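Local coordinates for superoxide dismutase (Candida albicans, PDB 4GUN), which probably destroys superoxide radicals made in the cell, converting superoxide and protons into hydrogen peroxide and oxygen at a bound manganese ion, at residues A[9-14]-A[82-87]; A[116-121]-A[195-200]; A[150-153]-A[157-160]. The protein carries 2 engineered substitutions. All coordinates share one frame; numbering follows the deposited sequence.

Interaction 1: A[9-14]-A[82-87]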
loop_
_atom_site.group_PDB
_atom_site.type_symbol
_atom_site.label_atom_id
_atom_site.label_comp_id
_atom_site.label_asym_id
_atom_site.label_seq_id
_atom_site.Cartn_x
_atom_site.Cartn_y
_atom_site.Cartn_z
ATOM N N SER A 9 11.052 16.964 20.434
ATOM C CA SER A 9 12.368 17.559 20.239
ATOM C C SER A 9 13.389 16.505 19.884
ATOM O O SER A 9 13.138 15.311 20.062
ATOM C CB SER A 9 12.774 18.386 21.458
ATOM O OG SER A 9 12.879 17.591 22.624
ATOM N N LEU A 10 14.516 16.932 19.325
ATOM C CA LEU A 10 15.585 16.021 18.950
ATOM C C LEU A 10 16.171 15.410 20.229
ATOM O O LEU A 10 16.534 16.174 21.116
ATOM C CB LEU A 10 16.673 16.779 18.167
ATOM C CG LEU A 10 17.794 15.943 17.545
ATOM C CD1 LEU A 10 17.295 15.186 16.345
ATOM C CD2 LEU A 10 18.963 16.842 17.122
ATOM N N PRO A 11 16.242 14.060 20.373
ATOM C CA PRO A 11 16.817 13.490 21.608
ATOM C C PRO A 11 18.333 13.688 21.682
ATOM O O PRO A 11 18.993 13.910 20.659
ATOM C CB PRO A 11 16.462 12.004 21.504
ATOM C CG PRO A 11 16.464 11.734 20.021
ATOM C CD PRO A 11 15.858 12.993 19.423
ATOM N N LYS A 12 18.878 13.621 22.904
ATOM C CA LYS A 12 20.311 13.727 23.157
ATOM C C LYS A 12 20.913 12.364 22.823
ATOM O O LYS A 12 20.311 11.342 23.168
ATOM C CB LYS A 12 20.551 14.084 24.636
ATOM N N ILE A 13 22.057 12.336 22.118
ATOM C CA ILE A 13 22.721 11.082 21.691
ATOM C C ILE A 13 23.820 10.676 22.684
ATOM O O ILE A 13 24.725 11.462 22.924
ATOM C CB ILE A 13 23.261 11.190 20.233
ATOM C CG1 ILE A 13 22.256 11.870 19.262
ATOM C CG2 ILE A 13 23.771 9.849 19.706
ATOM C CD1 ILE A 13 20.944 11.128 18.965
ATOM N N ASP A 14 23.765 9.433 23.207
ATOM C CA ASP A 14 24.687 8.883 24.220
ATOM C C ASP A 14 26.085 8.467 23.700
ATOM O O ASP A 14 26.812 7.736 24.384
ATOM C CB ASP A 14 24.020 7.719 24.991
ATOM C CG ASP A 14 22.560 7.930 25.378
ATOM O OD1 ASP A 14 22.206 9.070 25.791
ATOM O OD2 ASP A 14 21.783 6.948 25.317
ATOM N N LEU A 82 14.660 5.126 18.478
ATOM C CA LEU A 82 14.931 3.711 18.787
ATOM C C LEU A 82 16.312 3.353 18.247
ATOM O O LEU A 82 17.088 2.680 18.921
ATOM C CB LEU A 82 13.893 2.767 18.155
ATOM C CG LEU A 82 12.467 2.751 18.722
ATOM C CD1 LEU A 82 11.481 2.222 17.684
ATOM C CD2 LEU A 82 12.376 1.919 20.018
ATOM N N PHE A 83 16.614 3.813 17.029
ATOM C CA PHE A 83 17.881 3.522 16.352
ATOM C C PHE A 83 19.092 4.012 17.151
ATOM O O PHE A 83 19.960 3.198 17.477
ATOM C CB PHE A 83 17.863 4.070 14.921
ATOM C CG PHE A 83 18.968 3.621 13.994
ATOM C CD1 PHE A 83 19.197 2.266 13.757
ATOM C CD2 PHE A 83 19.718 4.551 13.280
ATOM C CE1 PHE A 83 20.198 1.851 12.865
ATOM C CE2 PHE A 83 20.706 4.134 12.376
ATOM C CZ PHE A 83 20.952 2.795 12.189
ATOM N N TRP A 84 19.122 5.297 17.538
ATOM C CA TRP A 84 20.256 5.840 18.295
ATOM C C TRP A 84 20.477 5.121 19.636
ATOM O O TRP A 84 21.630 4.942 20.047
ATOM C CB TRP A 84 20.175 7.362 18.512
ATOM C CG TRP A 84 19.634 8.202 17.378
ATOM C CD1 TRP A 84 18.685 9.175 17.478
ATOM C CD2 TRP A 84 20.061 8.195 16.000
ATOM N NE1 TRP A 84 18.500 9.786 16.260
ATOM C CE2 TRP A 84 19.296 9.170 15.324
ATOM C CE3 TRP A 84 20.981 7.424 15.262
ATOM C CZ2 TRP A 84 19.407 9.388 13.947
ATOM C CZ3 TRP A 84 21.117 7.668 13.906
ATOM C CH2 TRP A 84 20.299 8.604 13.254
ATOM N N LYS A 85 19.365 4.699 20.287
ATOM C CA LYS A 85 19.381 3.973 21.555
ATOM C C LYS A 85 19.858 2.550 21.429
ATOM O O LYS A 85 20.389 2.023 22.412
ATOM C CB LYS A 85 18.044 4.086 22.308
ATOM C CG LYS A 85 17.817 5.442 22.983
ATOM C CD LYS A 85 18.552 5.556 24.304
ATOM C CE LYS A 85 18.118 6.735 25.138
ATOM N NZ LYS A 85 18.706 6.669 26.504
ATOM N N ASN A 86 19.708 1.916 20.236
ATOM C CA ASN A 86 20.241 0.561 20.031
ATOM C C ASN A 86 21.566 0.514 19.274
ATOM O O ASN A 86 21.949 -0.517 18.725
ATOM C CB ASN A 86 19.205 -0.509 19.595
ATOM C CG ASN A 86 18.571 -0.347 18.239
ATOM O OD1 ASN A 86 17.356 -0.403 18.117
ATOM N ND2 ASN A 86 19.367 -0.241 17.176
ATOM N N LEU A 87 22.291 1.642 19.297
ATOM C CA LEU A 87 23.623 1.755 18.724
ATOM C C LEU A 87 24.538 2.175 19.857
ATOM O O LEU A 87 24.128 2.950 20.717
ATOM C CB LEU A 87 23.676 2.798 17.586
ATOM C CG LEU A 87 23.016 2.414 16.239
ATOM C CD1 LEU A 87 22.972 3.607 15.310
ATOM C CD2 LEU A 87 23.739 1.244 15.556
#
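The indole of W84 has I13 over one face and P11 at an edge. I13 reaches it with the methyl at the end of its longer branch: CD1 of I13 stands 3.3 Å from CD1 of W84 and 3.6 Å from CG of W84, so it sits above the CD1–CG side of the five-membered ring, away from the benzo ring. CG1 of I13 leaves CB on the side of the backbone N (chi1 -43°), and the second bend of the chain brings CD1 over the ring. P11 meets the ring rim near its plane, CG of P11 lying 4.2 Å from CD1 of W84. Beyond the segment 9-14, H32 packs edge-to-face against W84, and NE1 of W84 is hydrogen-bonded to ND1 of H37.

W84 belongs to the last turn of helix 60-85, the second arm of the alpha-hairpin of iron/manganese superoxide dismutases, and 9-14 is part of the irregular lead-in to the first arm, 26-56. H32 is a manganese ligand and the W84 side chain comes within about 6 Å of the metal, which places this tryptophan in the aromatic shell around the site.

Towards the surface the chemistry turns polar. The chain of K85 bends at chi2 (-80°) and then runs extended, which carries NZ of K85 to 3.3 Å from OD2 of D14, a salt bridge whose hydrogen bond is weak.

Interaction 2: A[116-121]-A[195-200]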
loop_
_atom_site.group_PDB
_atom_site.type_symbol
_atom_site.label_atom_id
_atom_site.label_comp_id
_atom_site.label_asym_id
_atom_site.label_seq_id
_atom_site.Cartn_x
_atom_site.Cartn_y
_atom_site.Cartn_z
ATOM N N SER A 116 23.700 -15.307 16.558
ATOM C CA SER A 116 24.185 -15.377 15.189
ATOM C C SER A 116 23.097 -15.804 14.206
ATOM O O SER A 116 23.004 -15.209 13.136
ATOM C CB SER A 116 25.429 -16.250 15.084
ATOM O OG SER A 116 25.138 -17.581 15.469
ATOM N N ASN A 117 22.241 -16.784 14.589
ATOM C CA ASN A 117 21.142 -17.257 13.740
ATOM C C ASN A 117 20.071 -16.180 13.585
ATOM O O ASN A 117 19.542 -15.993 12.494
ATOM C CB ASN A 117 20.535 -18.570 14.275
ATOM C CG ASN A 117 19.548 -19.246 13.327
ATOM O OD1 ASN A 117 19.635 -19.131 12.094
ATOM N ND2 ASN A 117 18.603 -20.002 13.882
ATOM N N LEU A 118 19.760 -15.475 14.672
ATOM C CA LEU A 118 18.815 -14.368 14.671
ATOM C C LEU A 118 19.350 -13.214 13.787
ATOM O O LEU A 118 18.585 -12.644 12.998
ATOM C CB LEU A 118 18.563 -13.902 16.116
ATOM C CG LEU A 118 17.714 -12.630 16.306
ATOM C CD1 LEU A 118 16.304 -12.744 15.606
ATOM C CD2 LEU A 118 17.594 -12.271 17.758
ATOM N N ILE A 119 20.665 -12.904 13.886
ATOM C CA ILE A 119 21.309 -11.862 13.054
ATOM C C ILE A 119 21.214 -12.257 11.557
ATOM O O ILE A 119 20.907 -11.397 10.712
ATOM C CB ILE A 119 22.772 -11.586 13.537
ATOM C CG1 ILE A 119 22.776 -10.880 14.920
ATOM C CG2 ILE A 119 23.572 -10.765 12.497
ATOM C CD1 ILE A 119 24.185 -10.695 15.543
ATOM N N ASP A 120 21.426 -13.564 11.243
ATOM C CA ASP A 120 21.323 -14.073 9.859
ATOM C C ASP A 120 19.925 -13.884 9.285
ATOM O O ASP A 120 19.785 -13.464 8.134
ATOM C CB ASP A 120 21.716 -15.551 9.771
ATOM C CG ASP A 120 23.189 -15.834 9.916
ATOM O OD1 ASP A 120 24.006 -14.909 9.666
ATOM O OD2 ASP A 120 23.534 -16.979 10.271
ATOM N N ILE A 121 18.898 -14.204 10.084
ATOM C CA ILE A 121 17.489 -14.041 9.713
ATOM C C ILE A 121 17.174 -12.545 9.481
ATOM O O ILE A 121 16.580 -12.208 8.454
ATOM C CB ILE A 121 16.541 -14.731 10.731
ATOM C CG1 ILE A 121 16.692 -16.261 10.661
ATOM C CG2 ILE A 121 15.087 -14.325 10.498
ATOM C CD1 ILE A 121 16.317 -16.991 11.940
ATOM N N ILE A 195 25.739 -2.725 17.531
ATOM C CA ILE A 195 24.393 -2.886 18.066
ATOM C C ILE A 195 24.439 -2.984 19.591
ATOM O O ILE A 195 25.224 -3.753 20.143
ATOM C CB ILE A 195 23.606 -4.023 17.358
ATOM C CG1 ILE A 195 23.173 -3.604 15.918
ATOM C CG2 ILE A 195 22.415 -4.533 18.193
ATOM C CD1 ILE A 195 22.270 -2.315 15.778
ATOM N N ASN A 196 23.629 -2.166 20.259
ATOM C CA ASN A 196 23.552 -2.138 21.718
ATOM C C ASN A 196 22.502 -3.153 22.217
ATOM O O ASN A 196 21.320 -2.826 22.336
ATOM C CB ASN A 196 23.226 -0.731 22.187
ATOM C CG ASN A 196 23.235 -0.548 23.686
ATOM O OD1 ASN A 196 23.468 -1.468 24.468
ATOM N ND2 ASN A 196 22.941 0.645 24.118
ATOM N N TRP A 197 22.952 -4.389 22.494
ATOM C CA TRP A 197 22.102 -5.461 22.996
ATOM C C TRP A 197 21.646 -5.257 24.449
ATOM O O TRP A 197 20.668 -5.886 24.849
ATOM C CB TRP A 197 22.751 -6.835 22.798
ATOM C CG TRP A 197 22.764 -7.312 21.375
ATOM C CD1 TRP A 197 23.845 -7.381 20.543
ATOM C CD2 TRP A 197 21.652 -7.836 20.634
ATOM N NE1 TRP A 197 23.477 -7.923 19.331
ATOM C CE2 TRP A 197 22.138 -8.221 19.363
ATOM C CE3 TRP A 197 20.295 -8.059 20.935
ATOM C CZ2 TRP A 197 21.301 -8.760 18.369
ATOM C CZ3 TRP A 197 19.470 -8.580 19.946
ATOM C CH2 TRP A 197 19.983 -8.967 18.697
ATOM N N ALA A 198 22.335 -4.407 25.245
ATOM C CA ALA A 198 21.913 -4.123 26.622
ATOM C C ALA A 198 20.598 -3.322 26.583
ATOM O O ALA A 198 19.727 -3.524 27.436
ATOM C CB ALA A 198 22.988 -3.350 27.370
ATOM N N GLU A 199 20.446 -2.443 25.560
ATOM C CA GLU A 199 19.213 -1.685 25.345
ATOM C C GLU A 199 18.102 -2.653 24.945
ATOM O O GLU A 199 16.997 -2.536 25.457
ATOM C CB GLU A 199 19.381 -0.557 24.292
ATOM C CG GLU A 199 18.105 0.245 23.997
ATOM C CD GLU A 199 17.417 0.943 25.164
ATOM O OE1 GLU A 199 18.114 1.292 26.140
ATOM O OE2 GLU A 199 16.184 1.154 25.099
ATOM N N ALA A 200 18.416 -3.624 24.063
ATOM C CA ALA A 200 17.485 -4.642 23.600
ATOM C C ALA A 200 16.923 -5.455 24.795
ATOM O O ALA A 200 15.707 -5.676 24.886
ATOM C CB ALA A 200 18.192 -5.545 22.602
#
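Two branched side chains of helix 115-127, L118 and I119, meet the benzo end of W197, the first residue of helix 197-205. L118 points at the other segment with CG trans to its backbone N (chi1 173°), and its CD2 approaches CH2 of W197 obliquely at 4.2 Å. The CA-CB bond of I119 runs past the indole, but CG1 lies beside the backbone N (chi1 -69°), and this brings CG1 to 4.3 Å from CZ2 of W197, close to the ring plane. Of the two, I119 thus meets an edge of the indole, while CG2 of I195 lies 3.7 Å above one face, offset from the centre.

W197 itself has CG anti to its carbonyl carbon (chi1 -73°), which projects the ring back toward helix 115-127. Just before it, N196 is the N-cap: its OD1 accepts weak bonds from the backbone N of A198, at 3.2 Å, and of E199.

These apolar, loosely spaced contacts pack two helices of the C-terminal iron/manganese superoxide dismutase domain beside its sheet. L118 also packs on I108 and Y112 of helix 103-112 and on V149 of strand 146-153, I119 touches W192, and A200 lies against I166 and I167 of strand 163-170.

Interaction 3: A[150-153]-A[157-160]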
loop_
_atom_site.group_PDB
_atom_site.type_symbol
_atom_site.label_atom_id
_atom_site.label_comp_id
_atom_site.label_asym_id
_atom_site.label_seq_id
_atom_site.Cartn_x
_atom_site.Cartn_y
_atom_site.Cartn_z
ATOM N N VAL A 150 10.430 -8.440 11.616
ATOM C CA VAL A 150 9.461 -7.792 10.705
ATOM C C VAL A 150 10.124 -6.608 9.958
ATOM O O VAL A 150 11.128 -6.079 10.414
ATOM C CB VAL A 150 8.160 -7.362 11.470
ATOM C CG1 VAL A 150 8.442 -6.282 12.491
ATOM C CG2 VAL A 150 7.048 -6.900 10.527
ATOM N N THR A 151 9.574 -6.224 8.810
ATOM C CA THR A 151 10.057 -5.047 8.084
ATOM C C THR A 151 8.918 -4.051 7.927
ATOM O O THR A 151 7.753 -4.446 7.885
ATOM C CB THR A 151 10.647 -5.386 6.705
ATOM O OG1 THR A 151 9.618 -5.946 5.896
ATOM C CG2 THR A 151 11.881 -6.271 6.780
ATOM N N THR A 152 9.257 -2.765 7.824
ATOM C CA THR A 152 8.275 -1.723 7.572
ATOM C C THR A 152 8.798 -0.914 6.401
ATOM O O THR A 152 10.011 -0.899 6.170
ATOM C CB THR A 152 7.982 -0.866 8.816
ATOM O OG1 THR A 152 9.041 0.062 9.041
ATOM C CG2 THR A 152 7.653 -1.696 10.077
ATOM N N ALA A 153 7.894 -0.255 5.644
ATOM C CA ALA A 153 8.314 0.563 4.509
ATOM C C ALA A 153 8.401 1.988 4.993
ATOM O O ALA A 153 7.623 2.368 5.870
ATOM C CB ALA A 153 7.298 0.445 3.376
ATOM N N THR A 157 6.187 2.173 11.510
ATOM C CA THR A 157 6.824 1.684 12.741
ATOM C C THR A 157 6.086 0.516 13.384
ATOM O O THR A 157 5.062 0.079 12.872
ATOM C CB THR A 157 7.024 2.874 13.715
ATOM O OG1 THR A 157 7.963 2.506 14.734
ATOM C CG2 THR A 157 5.711 3.384 14.331
ATOM N N ILE A 158 6.577 0.062 14.545
ATOM C CA ILE A 158 5.915 -0.965 15.353
ATOM C C ILE A 158 4.935 -0.198 16.242
ATOM O O ILE A 158 5.327 0.373 17.257
ATOM C CB ILE A 158 6.951 -1.839 16.120
ATOM C CG1 ILE A 158 7.986 -2.478 15.136
ATOM C CG2 ILE A 158 6.267 -2.914 16.985
ATOM C CD1 ILE A 158 7.416 -3.164 13.868
ATOM N N SER A 159 3.684 -0.068 15.787
ATOM C CA SER A 159 2.718 0.745 16.529
ATOM C C SER A 159 1.585 -0.033 17.175
ATOM O O SER A 159 0.819 0.545 17.974
ATOM C CB SER A 159 2.195 1.884 15.663
ATOM O OG SER A 159 1.461 1.369 14.569
ATOM N N ALA A 160 1.485 -1.348 16.856
ATOM C CA ALA A 160 0.461 -2.201 17.452
ATOM C C ALA A 160 0.703 -2.261 18.969
ATOM O O ALA A 160 1.845 -2.506 19.374
ATOM C CB ALA A 160 0.519 -3.593 16.851
#
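V150 and T152 face I158 across a turn in which the two backbones stay apart. Segment 150-153 is the end of a strand, with extended backbone angles throughout, and the chain returns as a loop in 157-160 that makes no regular strand. The nearest CA atoms, those of T152 and T157, are 6.4 Å apart, and the contact is carried mainly by side chains. In the strand, alternation directs V150 and T152 toward the loop, while T151 and A153 point away from it.

I158 makes the apolar contact with a single methyl. Its CA-CB bond passes alongside the strand, but CG1 is anti to the carbonyl carbon (chi1 -56°) and chi2 of -48° turns CD1 inward. There CD1 of I158 lies 3.6 Å from CG1 of V150, the two side chains running past one another in antiparallel sense. The same CD1 of I158 is 4.1 Å from CG2 of T152, whose side chain lies roughly perpendicular to that of I158. CG2 of T152 also lies 4.2 Å from the backbone O of T157, a simple packing contact. The T152 hydroxyl is engaged separately: OG1 is hydrogen-bonded to the backbone O of D156, within the turn, and T157 OG1 pairs with N79 OD1 of helix 60-85.

F136 of strand 133-140 touches both T152 and I158, and L163 and P165 of strand 163-170 also pack on I158. At the far end, S159 OG is hydrogen-bonded to E65 OE1 of the third subunit. The arrangement is that of a connection leaving an edge strand of the three-stranded antiparallel sheet in the C-terminal alpha/beta domain of iron/manganese superoxide dismutases, where the chain crosses past the central strand 133-140 to enter strand 163-170.

How the interactions relate
Interaction 2 is the buried contact, interaction 3 is partly buried, and interaction 1 lies at the surface, although its tryptophan is buried beside the manganese site. Interaction 1 joins parts of the alpha-hairpin; the other two belong to the C-terminal domain, where interaction 3 is nested within the loop closed by interaction 2. Their chemistry follows: interactions 1 and 2 both set aliphatic groups against an indole, at its benzo end in interaction 2, interaction 1 adding a salt bridge, while interaction 3 is aliphatic on both sides. Interactions 1 and 2 touch directly, with backbone O of N86 2.8 Å from backbone N of N196, a probable hydrogen bond between the domains.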